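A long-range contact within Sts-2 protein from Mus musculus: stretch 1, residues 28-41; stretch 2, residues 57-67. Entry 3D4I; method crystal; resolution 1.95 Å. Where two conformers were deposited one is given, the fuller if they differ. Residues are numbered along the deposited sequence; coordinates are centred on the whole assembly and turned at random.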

ATOM      1  N   SER A  28      -9.260  -5.517 -19.440  1.00 24.86           N
ATOM      2  CA  SER A  28      -8.126  -5.582 -20.378  1.00 24.31           C
ATOM      3  C   SER A  28      -6.738  -5.618 -19.730  1.00 22.96           C
ATOM      4  O   SER A  28      -5.746  -5.511 -20.431  1.00 21.51           O
ATOM      5  N   TRP A  29      -6.674  -5.780 -18.406  1.00 21.36           N
ATOM      6  CA  TRP A  29      -5.382  -5.738 -17.677  1.00 20.44           C
ATOM      7  C   TRP A  29      -4.315  -6.660 -18.305  1.00 19.69           C
ATOM      8  O   TRP A  29      -3.167  -6.273 -18.420  1.00 19.34           O
ATOM      9  N   LEU A  30      -4.689  -7.876 -18.697  1.00 20.12           N
ATOM     10  CA  LEU A  30      -3.691  -8.840 -19.206  1.00 20.25           C
ATOM     11  C   LEU A  30      -3.043  -8.397 -20.525  1.00 19.58           C
ATOM     12  O   LEU A  30      -1.830  -8.555 -20.719  1.00 18.77           O
ATOM     13  N   GLN A  31      -3.844  -7.813 -21.409  1.00 20.43           N
ATOM     14  CA  GLN A  31      -3.326  -7.263 -22.672  1.00 20.22           C
ATOM     15  C   GLN A  31      -2.452  -6.034 -22.437  1.00 20.30           C
ATOM     16  O   GLN A  31      -1.526  -5.804 -23.189  1.00 19.49           O
ATOM     17  N   GLN A  32      -2.730  -5.261 -21.380  1.00 19.40           N
ATOM     18  CA  GLN A  32      -1.878  -4.123 -21.001  1.00 19.24           C
ATOM     19  C   GLN A  32      -0.448  -4.523 -20.650  1.00 19.90           C
ATOM     20  O   GLN A  32       0.489  -3.757 -20.878  1.00 21.62           O
ATOM     21  N   CYS A  33      -0.289  -5.700 -20.068  1.00 19.02           N
ATOM     22  CA  CYS A  33       0.995  -6.093 -19.488  1.00 19.14           C
ATOM     23  C   CYS A  33       1.671  -7.233 -20.245  1.00 19.24           C
ATOM     24  O   CYS A  33       2.565  -7.872 -19.710  1.00 18.63           O
ATOM     25  N   THR A  34       1.253  -7.433 -21.505  1.00 19.81           N
ATOM     26  CA  THR A  34       1.798  -8.463 -22.400  1.00 20.76           C
ATOM     27  C   THR A  34       2.502  -7.763 -23.555  1.00 22.19           C
ATOM     28  O   THR A  34       1.896  -6.958 -24.258  1.00 21.88           O
ATOM     29  N   THR A  35       3.788  -8.053 -23.744  1.00 23.36           N
ATOM     30  CA  THR A  35       4.553  -7.413 -24.821  1.00 25.06           C
ATOM     31  C   THR A  35       4.150  -7.999 -26.166  1.00 25.87           C
ATOM     32  O   THR A  35       3.500  -9.039 -26.223  1.00 25.50           O
ATOM     33  N   ALA A  36       4.582  -7.358 -27.254  1.00 27.62           N
ATOM     34  CA  ALA A  36       4.304  -7.879 -28.603  1.00 28.80           C
ATOM     35  C   ALA A  36       4.775  -9.338 -28.790  1.00 29.43           C
ATOM     36  O   ALA A  36       4.174 -10.102 -29.558  1.00 29.22           O
ATOM     37  N   ASP A  37       5.826  -9.716 -28.062  1.00 30.08           N
ATOM     38  CA  ASP A  37       6.349 -11.088 -28.091  1.00 31.38           C
ATOM     39  C   ASP A  37       5.801 -12.016 -26.988  1.00 30.73           C
ATOM     40  O   ASP A  37       6.326 -13.120 -26.764  1.00 30.68           O
ATOM     41  N   GLY A  38       4.762 -11.561 -26.284  1.00 30.00           N
ATOM     42  CA  GLY A  38       4.029 -12.420 -25.349  1.00 28.20           C
ATOM     43  C   GLY A  38       4.583 -12.521 -23.940  1.00 27.13           C
ATOM     44  O   GLY A  38       4.190 -13.399 -23.169  1.00 26.58           O
ATOM     45  N   LYS A  39       5.497 -11.627 -23.593  1.00 25.58           N
ATOM     46  CA  LYS A  39       6.129 -11.678 -22.286  1.00 24.81           C
ATOM     47  C   LYS A  39       5.466 -10.687 -21.326  1.00 23.56           C
ATOM     48  O   LYS A  39       4.911  -9.669 -21.759  1.00 22.17           O
ATOM     49  N   TYR A  40       5.550 -10.988 -20.034  1.00 22.36           N
ATOM     50  CA  TYR A  40       5.029 -10.080 -19.003  1.00 21.61           C
ATOM     51  C   TYR A  40       5.937  -8.859 -18.814  1.00 21.83           C
ATOM     52  O   TYR A  40       7.149  -8.989 -18.752  1.00 21.66           O
ATOM     53  N   TYR A  41       5.344  -7.674 -18.713  1.00 21.15           N
ATOM     54  CA  TYR A  41       6.087  -6.501 -18.259  1.00 21.44           C
ATOM     55  C   TYR A  41       5.155  -5.619 -17.429  1.00 21.11           C
ATOM     56  O   TYR A  41       3.943  -5.869 -17.411  1.00 20.63           O
ATOM     57  N   GLY A  57       1.432 -20.905 -20.133  1.00 47.19           N
ATOM     58  CA  GLY A  57       1.987 -19.550 -20.186  1.00 45.95           C
ATOM     59  C   GLY A  57       1.147 -18.484 -19.493  1.00 45.22           C
ATOM     60  O   GLY A  57       0.341 -18.784 -18.609  1.00 45.40           O
ATOM     61  N   ILE A  58       1.338 -17.240 -19.930  1.00 44.31           N
ATOM     62  CA  ILE A  58       0.686 -16.040 -19.381  1.00 43.51           C
ATOM     63  C   ILE A  58      -0.850 -16.020 -19.519  1.00 42.66           C
ATOM     64  O   ILE A  58      -1.536 -15.360 -18.737  1.00 41.81           O
ATOM     65  N   LYS A  59      -1.377 -16.742 -20.509  1.00 41.79           N
ATOM     66  CA  LYS A  59      -2.801 -16.662 -20.860  1.00 41.73           C
ATOM     67  C   LYS A  59      -3.788 -17.167 -19.798  1.00 40.87           C
ATOM     68  O   LYS A  59      -4.951 -16.772 -19.807  1.00 40.71           O
ATOM     69  N   ASP A  60      -3.333 -18.030 -18.891  1.00 40.30           N
ATOM     70  CA  ASP A  60      -4.217 -18.587 -17.858  1.00 39.41           C
ATOM     71  C   ASP A  60      -4.564 -17.613 -16.725  1.00 37.99           C
ATOM     72  O   ASP A  60      -5.509 -17.844 -15.963  1.00 38.35           O
ATOM     73  N   PHE A  61      -3.809 -16.520 -16.618  1.00 35.78           N
ATOM     74  CA  PHE A  61      -4.097 -15.471 -15.641  1.00 33.77           C
ATOM     75  C   PHE A  61      -5.364 -14.684 -15.971  1.00 33.13           C
ATOM     76  O   PHE A  61      -5.922 -14.009 -15.107  1.00 33.03           O
ATOM     77  N   GLU A  62      -5.809 -14.797 -17.223  1.00 32.93           N
ATOM     78  CA  GLU A  62      -7.053 -14.192 -17.729  1.00 32.28           C
ATOM     79  C   GLU A  62      -8.116 -14.132 -16.619  1.00 31.73           C
ATOM     80  O   GLU A  62      -8.571 -13.049 -16.252  1.00 32.37           O
ATOM     81  N   ASN A  63      -8.459 -15.288 -16.055  1.00 30.53           N
ATOM     82  CA  ASN A  63      -9.561 -15.408 -15.079  1.00 29.87           C
ATOM     83  C   ASN A  63      -9.125 -15.594 -13.633  1.00 28.30           C
ATOM     84  O   ASN A  63      -9.961 -15.880 -12.757  1.00 28.52           O
ATOM     85  N   ASP A  64      -7.827 -15.444 -13.390  1.00 25.46           N
ATOM     86  CA  ASP A  64      -7.237 -15.762 -12.093  1.00 24.49           C
ATOM     87  C   ASP A  64      -6.149 -14.734 -11.833  1.00 22.74           C
ATOM     88  O   ASP A  64      -4.978 -15.061 -11.784  1.00 23.00           O
ATOM     89  N   PRO A  65      -6.549 -13.463 -11.686  1.00 22.18           N
ATOM     90  CA  PRO A  65      -5.563 -12.383 -11.628  1.00 21.33           C
ATOM     91  C   PRO A  65      -4.785 -12.310 -10.300  1.00 20.36           C
ATOM     92  O   PRO A  65      -5.312 -12.722  -9.251  1.00 21.45           O
ATOM     93  N   PRO A  66      -3.537 -11.808 -10.346  1.00 18.54           N
ATOM     94  CA  PRO A  66      -2.732 -11.658  -9.151  1.00 17.48           C
ATOM     95  C   PRO A  66      -3.105 -10.436  -8.331  1.00 16.43           C
ATOM     96  O   PRO A  66      -3.870  -9.576  -8.782  1.00 15.43           O
ATOM     97  N   LEU A  67      -2.554 -10.355  -7.130  1.00 15.35           N
ATOM     98  CA  LEU A  67      -2.666  -9.143  -6.345  1.00 14.07           C
ATOM     99  C   LEU A  67      -1.894  -8.046  -7.066  1.00 14.05           C
ATOM    100  O   LEU A  67      -0.872  -8.313  -7.669  1.00 14.12           O
TER

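What holds the two stretches together? Packing does the work, since no hydrogen bond crosses between them; about 420 Å² is buried, counting both sides. From stretch 1, Trp29, Leu30, Thr34 and Tyr40 point toward stretch 2, and Ile58, Phe61 and Pro65 point back.

Where does Ile58 go? With both chi angles t, its extended side chain is the main bump of stretch 2, and it enters a hollow made by Leu30, Thr34 and Tyr40. The tip, Ile58 CD1, lies 3.6 Å from Thr34 OG1 and 3.9 Å from Tyr40 CB, meeting the tyrosine ring at its edge. Further back along the chain, Ile58 CG1 rests 3.8 Å from Leu30 CD1. The Thr34 hydroxyl donates to Leu30 O within its own stretch (OG1 to O, 2.6 Å), so it lines the hollow with its proton already engaged.

How does Leu30 answer? With chi1 t and chi2 p, Leu30 CD2 lies 3.7 Å from Ile58 O and 3.7 Å from Glu62 N. The methyl thus nestles against the backbone there, while CD1 meets the isoleucine side chain. The CA-to-CB bond of Glu62 points away, so its nearest atom to the leucine is the backbone N, though Glu62 CB still comes within 4.3 Å of Leu30 CD2.

What receives the indole of Trp29? At chi1 p and chi2 -85°, the broad ring reaches into a bay bounded by Phe61, Pro65 and Pro66. Trp29 CH2 sits 3.8 Å from Phe61 CB and 3.6 Å from Pro66 CD, and Trp29 CZ2 is 3.8 Å from Pro65 CB. Phe61 O approaches the ring edge, 3.4 Å from Trp29 CZ2; that carbonyl also accepts from Asp64 N (2.9 Å from N to O). Phe61, chi1 m, starts toward stretch 1, but the end of its side chain leads away, so its CB serves as the wall here.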

ATOM      1  CB  SER A  28      -8.186  -4.416 -21.359  1.00 24.73           C
ATOM      2  OG  SER A  28      -7.748  -3.188 -20.796  1.00 28.52           O
ATOM      3  CB  TRP A  29      -5.580  -6.053 -16.174  1.00 20.41           C
ATOM      4  CG  TRP A  29      -5.767  -7.520 -15.917  1.00 20.15           C
ATOM      5  CD1 TRP A  29      -6.932  -8.222 -15.989  1.00 20.66           C
ATOM      6  CD2 TRP A  29      -4.738  -8.482 -15.620  1.00 22.41           C
ATOM      7  NE1 TRP A  29      -6.704  -9.543 -15.733  1.00 20.22           N
ATOM      8  CE2 TRP A  29      -5.366  -9.737 -15.507  1.00 21.96           C
ATOM      9  CE3 TRP A  29      -3.346  -8.394 -15.428  1.00 23.67           C
ATOM     10  CZ2 TRP A  29      -4.661 -10.907 -15.210  1.00 22.86           C
ATOM     11  CZ3 TRP A  29      -2.636  -9.559 -15.134  1.00 22.53           C
ATOM     12  CH2 TRP A  29      -3.298 -10.798 -15.027  1.00 21.50           C
ATOM     13  CB  LEU A  30      -4.243 -10.271 -19.264  1.00 19.71           C
ATOM     14  CG  LEU A  30      -3.282 -11.396 -19.692  1.00 21.23           C
ATOM     15  CD1 LEU A  30      -2.065 -11.432 -18.765  1.00 22.86           C
ATOM     16  CD2 LEU A  30      -4.003 -12.755 -19.710  1.00 21.91           C
ATOM     17  CB  GLN A  31      -4.456  -6.944 -23.668  1.00 20.97           C
ATOM     18  CG  GLN A  31      -5.184  -8.176 -24.213  1.00 20.45           C
ATOM     19  CD  GLN A  31      -6.042  -8.847 -23.181  1.00 22.59           C
ATOM     20  OE1 GLN A  31      -6.810  -8.192 -22.491  1.00 24.89           O
ATOM     21  NE2 GLN A  31      -5.895 -10.153 -23.038  1.00 20.78           N
ATOM     22  CB  GLN A  32      -2.481  -3.341 -19.810  1.00 18.34           C
ATOM     23  CG  GLN A  32      -3.852  -2.724 -20.134  1.00 18.97           C
ATOM     24  CD  GLN A  32      -4.550  -2.160 -18.910  1.00 17.79           C
ATOM     25  OE1 GLN A  32      -3.919  -1.578 -18.042  1.00 20.14           O
ATOM     26  NE2 GLN A  32      -5.854  -2.318 -18.855  1.00 17.55           N
ATOM     27  CB  CYS A  33       0.829  -6.437 -17.989  1.00 18.55           C
ATOM     28  SG  CYS A  33      -0.127  -7.929 -17.600  1.00 18.62           S
ATOM     29  CB  THR A  34       0.652  -9.384 -22.951  1.00 21.18           C
ATOM     30  OG1 THR A  34      -0.037 -10.001 -21.859  1.00 19.80           O
ATOM     31  CG2 THR A  34       1.192 -10.487 -23.865  1.00 22.40           C
ATOM     32  CB  THR A  35       6.077  -7.589 -24.642  1.00 24.21           C
ATOM     33  OG1 THR A  35       6.420  -8.969 -24.835  1.00 25.46           O
ATOM     34  CG2 THR A  35       6.525  -7.154 -23.264  1.00 24.76           C
ATOM     35  CB  ALA A  36       4.902  -6.957 -29.688  1.00 29.10           C
ATOM     36  CB  ASP A  37       7.894 -11.082 -28.099  1.00 32.59           C
ATOM     37  CG  ASP A  37       8.492 -10.213 -27.002  1.00 37.13           C
ATOM     38  OD1 ASP A  37       8.184  -8.989 -26.953  1.00 42.48           O
ATOM     39  OD2 ASP A  37       9.294 -10.749 -26.193  1.00 42.89           O
ATOM     40  CB  LYS A  39       7.614 -11.350 -22.408  1.00 25.05           C
ATOM     41  CG  LYS A  39       8.418 -12.353 -23.269  1.00 28.17           C
ATOM     42  CD  LYS A  39       8.832 -13.624 -22.498  1.00 31.95           C
ATOM     43  CE  LYS A  39       9.890 -13.350 -21.400  1.00 35.13           C
ATOM     44  NZ  LYS A  39      10.639 -14.605 -20.975  1.00 34.09           N
ATOM     45  CB  TYR A  40       4.851 -10.811 -17.673  1.00 21.26           C
ATOM     46  CG  TYR A  40       4.366  -9.928 -16.517  1.00 19.36           C
ATOM     47  CD1 TYR A  40       3.034  -9.535 -16.435  1.00 17.60           C
ATOM     48  CD2 TYR A  40       5.243  -9.510 -15.508  1.00 20.08           C
ATOM     49  CE1 TYR A  40       2.586  -8.733 -15.404  1.00 17.26           C
ATOM     50  CE2 TYR A  40       4.792  -8.690 -14.450  1.00 17.99           C
ATOM     51  CZ  TYR A  40       3.464  -8.320 -14.420  1.00 18.05           C
ATOM     52  OH  TYR A  40       2.985  -7.539 -13.399  1.00 19.74           O
ATOM     53  CB  TYR A  41       6.693  -5.761 -19.459  1.00 21.44           C
ATOM     54  CG  TYR A  41       5.750  -4.817 -20.182  1.00 22.62           C
ATOM     55  CD1 TYR A  41       4.721  -5.293 -20.993  1.00 22.89           C
ATOM     56  CD2 TYR A  41       5.916  -3.440 -20.061  1.00 24.60           C
ATOM     57  CE1 TYR A  41       3.868  -4.406 -21.667  1.00 23.77           C
ATOM     58  CE2 TYR A  41       5.089  -2.557 -20.717  1.00 23.42           C
ATOM     59  CZ  TYR A  41       4.064  -3.035 -21.499  1.00 23.69           C
ATOM     60  OH  TYR A  41       3.280  -2.111 -22.138  1.00 23.36           O
ATOM     61  CB  ILE A  58       1.299 -14.764 -20.056  1.00 43.76           C
ATOM     62  CG1 ILE A  58       1.138 -13.515 -19.193  1.00 43.75           C
ATOM     63  CG2 ILE A  58       0.757 -14.565 -21.487  1.00 43.99           C
ATOM     64  CD1 ILE A  58       1.866 -12.292 -19.753  1.00 43.61           C
ATOM     65  CB  LYS A  59      -3.082 -17.346 -22.211  1.00 41.73           C
ATOM     66  CG  LYS A  59      -3.306 -16.379 -23.370  1.00 42.54           C
ATOM     67  CD  LYS A  59      -3.856 -17.110 -24.604  1.00 43.02           C
ATOM     68  CE  LYS A  59      -4.944 -16.307 -25.327  1.00 44.46           C
ATOM     69  NZ  LYS A  59      -6.248 -16.326 -24.583  1.00 45.45           N
ATOM     70  CB  ASP A  60      -3.622 -19.878 -17.291  1.00 40.40           C
ATOM     71  CG  ASP A  60      -3.696 -21.046 -18.267  1.00 42.55           C
ATOM     72  OD1 ASP A  60      -4.344 -20.925 -19.335  1.00 44.02           O
ATOM     73  OD2 ASP A  60      -3.089 -22.098 -17.957  1.00 45.38           O
ATOM     74  CB  PHE A  61      -2.908 -14.529 -15.512  1.00 32.59           C
ATOM     75  CG  PHE A  61      -1.701 -15.160 -14.887  1.00 32.01           C
ATOM     76  CD1 PHE A  61      -1.580 -15.248 -13.498  1.00 29.53           C
ATOM     77  CD2 PHE A  61      -0.666 -15.653 -15.685  1.00 29.32           C
ATOM     78  CE1 PHE A  61      -0.458 -15.827 -12.923  1.00 28.57           C
ATOM     79  CE2 PHE A  61       0.474 -16.231 -15.106  1.00 28.83           C
ATOM     80  CZ  PHE A  61       0.581 -16.316 -13.734  1.00 29.32           C
ATOM     81  CB  GLU A  62      -7.545 -14.986 -18.970  1.00 32.49           C
ATOM     82  CG  GLU A  62      -9.014 -14.777 -19.357  0.50 32.78           C
ATOM     83  CD  GLU A  62      -9.468 -15.631 -20.540  0.50 32.85           C
ATOM     84  OE1 GLU A  62      -9.053 -16.806 -20.662  0.50 32.87           O
ATOM     85  OE2 GLU A  62     -10.276 -15.126 -21.346  0.50 33.37           O
ATOM     86  CB  ASN A  63     -10.480 -16.577 -15.467  1.00 30.32           C
ATOM     87  CG  ASN A  63     -11.206 -16.332 -16.778  1.00 31.99           C
ATOM     88  OD1 ASN A  63     -11.670 -15.212 -17.054  1.00 35.24           O
ATOM     89  ND2 ASN A  63     -11.296 -17.369 -17.597  1.00 33.08           N
ATOM     90  CB  ASP A  64      -6.682 -17.195 -12.096  1.00 23.95           C
ATOM     91  CG  ASP A  64      -6.192 -17.653 -10.718  1.00 25.26           C
ATOM     92  OD1 ASP A  64      -6.759 -17.237  -9.666  1.00 22.87           O
ATOM     93  OD2 ASP A  64      -5.231 -18.440 -10.692  1.00 22.26           O
ATOM     94  CB  PRO A  65      -6.408 -11.134 -11.876  1.00 21.26           C
ATOM     95  CG  PRO A  65      -7.765 -11.507 -11.274  1.00 24.02           C
ATOM     96  CD  PRO A  65      -7.938 -12.962 -11.613  1.00 21.43           C
ATOM     97  CB  PRO A  66      -1.324 -11.482  -9.717  1.00 18.02           C
ATOM     98  CG  PRO A  66      -1.544 -10.745 -10.997  1.00 18.54           C
ATOM     99  CD  PRO A  66      -2.786 -11.390 -11.553  1.00 18.87           C
ATOM    100  CB  LEU A  67      -2.002  -9.357  -4.985  1.00 14.61           C
ATOM    101  CG  LEU A  67      -2.729 -10.286  -4.016  1.00 14.46           C
ATOM    102  CD1 LEU A  67      -1.918 -10.390  -2.726  1.00 13.93           C
ATOM    103  CD2 LEU A  67      -4.099  -9.767  -3.765  1.00 13.98           C
TER